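Long-range contact in rubisco operon transcriptional regulator (Synechocystis sp., PDB 5Y2W), which is a LysR-type transcriptional repressor whose regulatory domain binds 2-phosphoglycolate, probably to link transcription to carbon and nitrogen status: residues A[78-83]-A[185-190]. Sequence-based numbering, arbitrary orientation.
Sequences PFLDNP and RRWYVA. With PGA (2-phosphoglycolic acid), chain B.
The indole of W187 carries N82 CB over one face, 4.0 Å from the centroid of its five-membered ring in a CH-pi contact, and has O1 of 2-phosphoglycolic acid at its edge. L80 CD2 lies oblique to the six-membered ring, 3.6 Å from W187 CZ3, the side chains running side by side. The broad indole serves both neighbours, while NE1 bonds weakly to T20 OG1. F79 receives W187 CB off-centre over its ring, while V189 N lies at the ring's edge; a flat hydrocarbon ring fills this buried corner without a polar group to satisfy. P78 CB sits over the centre of the R186 guanidinium, 3.4 Å from CZ, a compact apolar ring suiting that flat cation, and D81 OD1 approaches the guanidinium edge in a long salt bridge. The Y188 ring turns its edge to P78 N, with CE1 3.7 Å from P78 CB.

N82 CG stands anti to the backbone N (chi1 -178°), and ND2 gives a 2.7 Å hydrogen bond to ligand O1. An amide suits this place because it also accepts: OD1 bonds to S160 OG, and ND2 is shared with S66 OG. R185, extended from CG to NE, presents its guanidinium edge to O2, NH2 lying 2.5 Å away and NE donating to the same atom; its positive charge probably helps to neutralise the carboxylate. T19, T20, R113, S117, G118 and T119 also bind the ligand.

Backbone bonds F79 N to W187 O, W187 N to L80 O and N82 N to R185 O hold the antiparallel pairing. A beta bulge between P78 and L80 shifts the register. Strand 186-192 lies between 62-65 and 74-79 (outermost within this chain), helix 199-211 packs against F79 and V189, and strand 81-89 enters the second sheet, with H162 stacking on W187.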
loop_
_atom_site.group_PDB
_atom_site.type_symbol
_atom_site.label_atom_id
_atom_site.label_comp_id
_atom_site.label_asym_id
_atom_site.label_seq_id
_atom_site.Cartn_x
_atom_site.Cartn_y
_atom_site.Cartn_z
ATOM N N PRO A 78 11.793 -10.596 18.071
ATOM C CA PRO A 78 10.616 -11.062 17.369
ATOM C C PRO A 78 9.413 -10.819 18.233
ATOM O O PRO A 78 9.499 -10.966 19.435
ATOM C CB PRO A 78 10.855 -12.553 17.238
ATOM C CG PRO A 78 11.639 -12.921 18.485
ATOM C CD PRO A 78 12.471 -11.700 18.797
ATOM N N PHE A 79 8.299 -10.428 17.611
ATOM C CA PHE A 79 7.035 -10.211 18.316
ATOM C C PHE A 79 5.828 -10.889 17.665
ATOM O O PHE A 79 4.808 -11.002 18.293
ATOM C CB PHE A 79 6.762 -8.716 18.515
ATOM C CG PHE A 79 6.541 -7.943 17.237
ATOM C CD1 PHE A 79 7.598 -7.359 16.577
ATOM C CD2 PHE A 79 5.248 -7.781 16.728
ATOM C CE1 PHE A 79 7.393 -6.637 15.414
ATOM C CE2 PHE A 79 5.032 -7.054 15.570
ATOM C CZ PHE A 79 6.095 -6.490 14.900
ATOM N N LEU A 80 5.956 -11.402 16.443
ATOM C CA LEU A 80 4.804 -11.976 15.722
ATOM C C LEU A 80 5.299 -12.742 14.526
ATOM O O LEU A 80 6.180 -12.314 13.839
ATOM C CB LEU A 80 3.800 -10.839 15.293
ATOM C CG LEU A 80 2.355 -11.268 15.015
ATOM C CD1 LEU A 80 1.702 -12.014 16.170
ATOM C CD2 LEU A 80 1.509 -10.077 14.662
ATOM N N ASP A 81 4.733 -13.894 14.282
ATOM C CA ASP A 81 5.067 -14.660 13.099
ATOM C C ASP A 81 4.553 -13.950 11.860
ATOM O O ASP A 81 3.544 -13.264 11.908
ATOM C CB ASP A 81 4.390 -16.020 13.145
ATOM C CG ASP A 81 4.961 -16.903 14.229
ATOM O OD1 ASP A 81 5.991 -16.513 14.816
ATOM O OD2 ASP A 81 4.392 -17.986 14.474
ATOM N N ASN A 82 5.262 -14.160 10.763
ATOM C CA ASN A 82 4.898 -13.589 9.503
ATOM C C ASN A 82 4.971 -14.673 8.429
ATOM O O ASN A 82 5.847 -14.666 7.564
ATOM C CB ASN A 82 5.851 -12.455 9.192
ATOM C CG ASN A 82 5.501 -11.767 7.886
ATOM O OD1 ASN A 82 4.314 -11.733 7.453
ATOM N ND2 ASN A 82 6.518 -11.237 7.239
ATOM N N PRO A 83 4.052 -15.613 8.488
ATOM C CA PRO A 83 4.119 -16.668 7.489
ATOM C C PRO A 83 3.723 -16.164 6.080
ATOM O O PRO A 83 2.685 -15.499 5.929
ATOM C CB PRO A 83 3.114 -17.675 7.982
ATOM C CG PRO A 83 2.102 -16.884 8.693
ATOM C CD PRO A 83 2.802 -15.654 9.241
ATOM N N ARG A 185 8.655 -17.075 8.914
ATOM C CA ARG A 185 9.289 -15.765 8.897
ATOM C C ARG A 185 8.648 -15.018 10.042
ATOM O O ARG A 185 7.572 -15.375 10.508
ATOM C CB ARG A 185 9.014 -15.190 7.519
ATOM C CG ARG A 185 9.478 -13.820 7.174
ATOM C CD ARG A 185 8.950 -13.537 5.751
ATOM N NE ARG A 185 9.291 -12.216 5.195
ATOM C CZ ARG A 185 10.477 -11.905 4.670
ATOM N NH1 ARG A 185 11.403 -12.827 4.587
ATOM N NH2 ARG A 185 10.709 -10.694 4.164
ATOM N N ARG A 186 9.281 -13.975 10.518
ATOM C CA ARG A 186 8.786 -13.390 11.758
ATOM C C ARG A 186 8.860 -11.923 11.538
ATOM O O ARG A 186 9.658 -11.510 10.724
ATOM C CB ARG A 186 9.697 -13.828 12.914
ATOM C CG ARG A 186 9.755 -15.359 13.068
ATOM C CD ARG A 186 10.540 -15.844 14.249
ATOM N NE ARG A 186 9.791 -15.765 15.508
ATOM C CZ ARG A 186 10.328 -15.866 16.746
ATOM N NH1 ARG A 186 11.644 -16.015 16.942
ATOM N NH2 ARG A 186 9.524 -15.784 17.811
ATOM N N TRP A 187 7.991 -11.155 12.197
ATOM C CA TRP A 187 8.196 -9.733 12.334
ATOM C C TRP A 187 9.085 -9.415 13.554
ATOM O O TRP A 187 8.843 -9.885 14.655
ATOM C CB TRP A 187 6.849 -9.026 12.504
ATOM C CG TRP A 187 6.038 -8.833 11.263
ATOM C CD1 TRP A 187 6.463 -8.856 9.966
ATOM C CD2 TRP A 187 4.659 -8.537 11.222
ATOM N NE1 TRP A 187 5.417 -8.596 9.118
ATOM C CE2 TRP A 187 4.301 -8.390 9.863
ATOM C CE3 TRP A 187 3.684 -8.318 12.211
ATOM C CZ2 TRP A 187 3.020 -8.100 9.465
ATOM C CZ3 TRP A 187 2.409 -8.060 11.807
ATOM C CH2 TRP A 187 2.095 -7.914 10.430
ATOM N N TYR A 188 10.072 -8.562 13.339
ATOM C CA TYR A 188 10.954 -8.109 14.379
ATOM C C TYR A 188 10.801 -6.636 14.548
ATOM O O TYR A 188 10.645 -5.915 13.562
ATOM C CB TYR A 188 12.396 -8.346 13.995
ATOM C CG TYR A 188 12.811 -9.790 13.844
ATOM C CD1 TYR A 188 13.103 -10.580 14.956
ATOM C CD2 TYR A 188 12.956 -10.355 12.570
ATOM C CE1 TYR A 188 13.526 -11.897 14.807
ATOM C CE2 TYR A 188 13.354 -11.656 12.413
ATOM C CZ TYR A 188 13.653 -12.423 13.532
ATOM O OH TYR A 188 14.057 -13.703 13.305
ATOM N N VAL A 189 10.854 -6.180 15.795
ATOM C CA VAL A 189 11.007 -4.755 16.067
ATOM C C VAL A 189 12.479 -4.479 16.459
ATOM O O VAL A 189 13.067 -5.126 17.329
ATOM C CB VAL A 189 10.010 -4.225 17.102
ATOM C CG1 VAL A 189 10.063 -5.047 18.366
ATOM C CG2 VAL A 189 10.287 -2.753 17.406
ATOM N N ALA A 190 13.047 -3.531 15.733
ATOM C CA ALA A 190 14.457 -3.321 15.666
ATOM C C ALA A 190 14.760 -1.844 15.876
ATOM O O ALA A 190 13.894 -1.001 15.660
ATOM C CB ALA A 190 14.997 -3.782 14.314
HETATM P P PGA B . 8.493 -6.557 1.708
HETATM O O1P PGA B . 8.381 -7.196 3.188
HETATM O O2P PGA B . 7.561 -5.392 1.691
HETATM O O3P PGA B . 8.118 -7.718 0.771
HETATM O O4P PGA B . 9.869 -6.003 1.662
HETATM C C2 PGA B . 7.208 -7.617 3.850
HETATM C C1 PGA B . 7.387 -8.944 4.577
HETATM O O1 PGA B . 6.403 -9.439 5.212
HETATM O O2 PGA B . 8.508 -9.490 4.516
#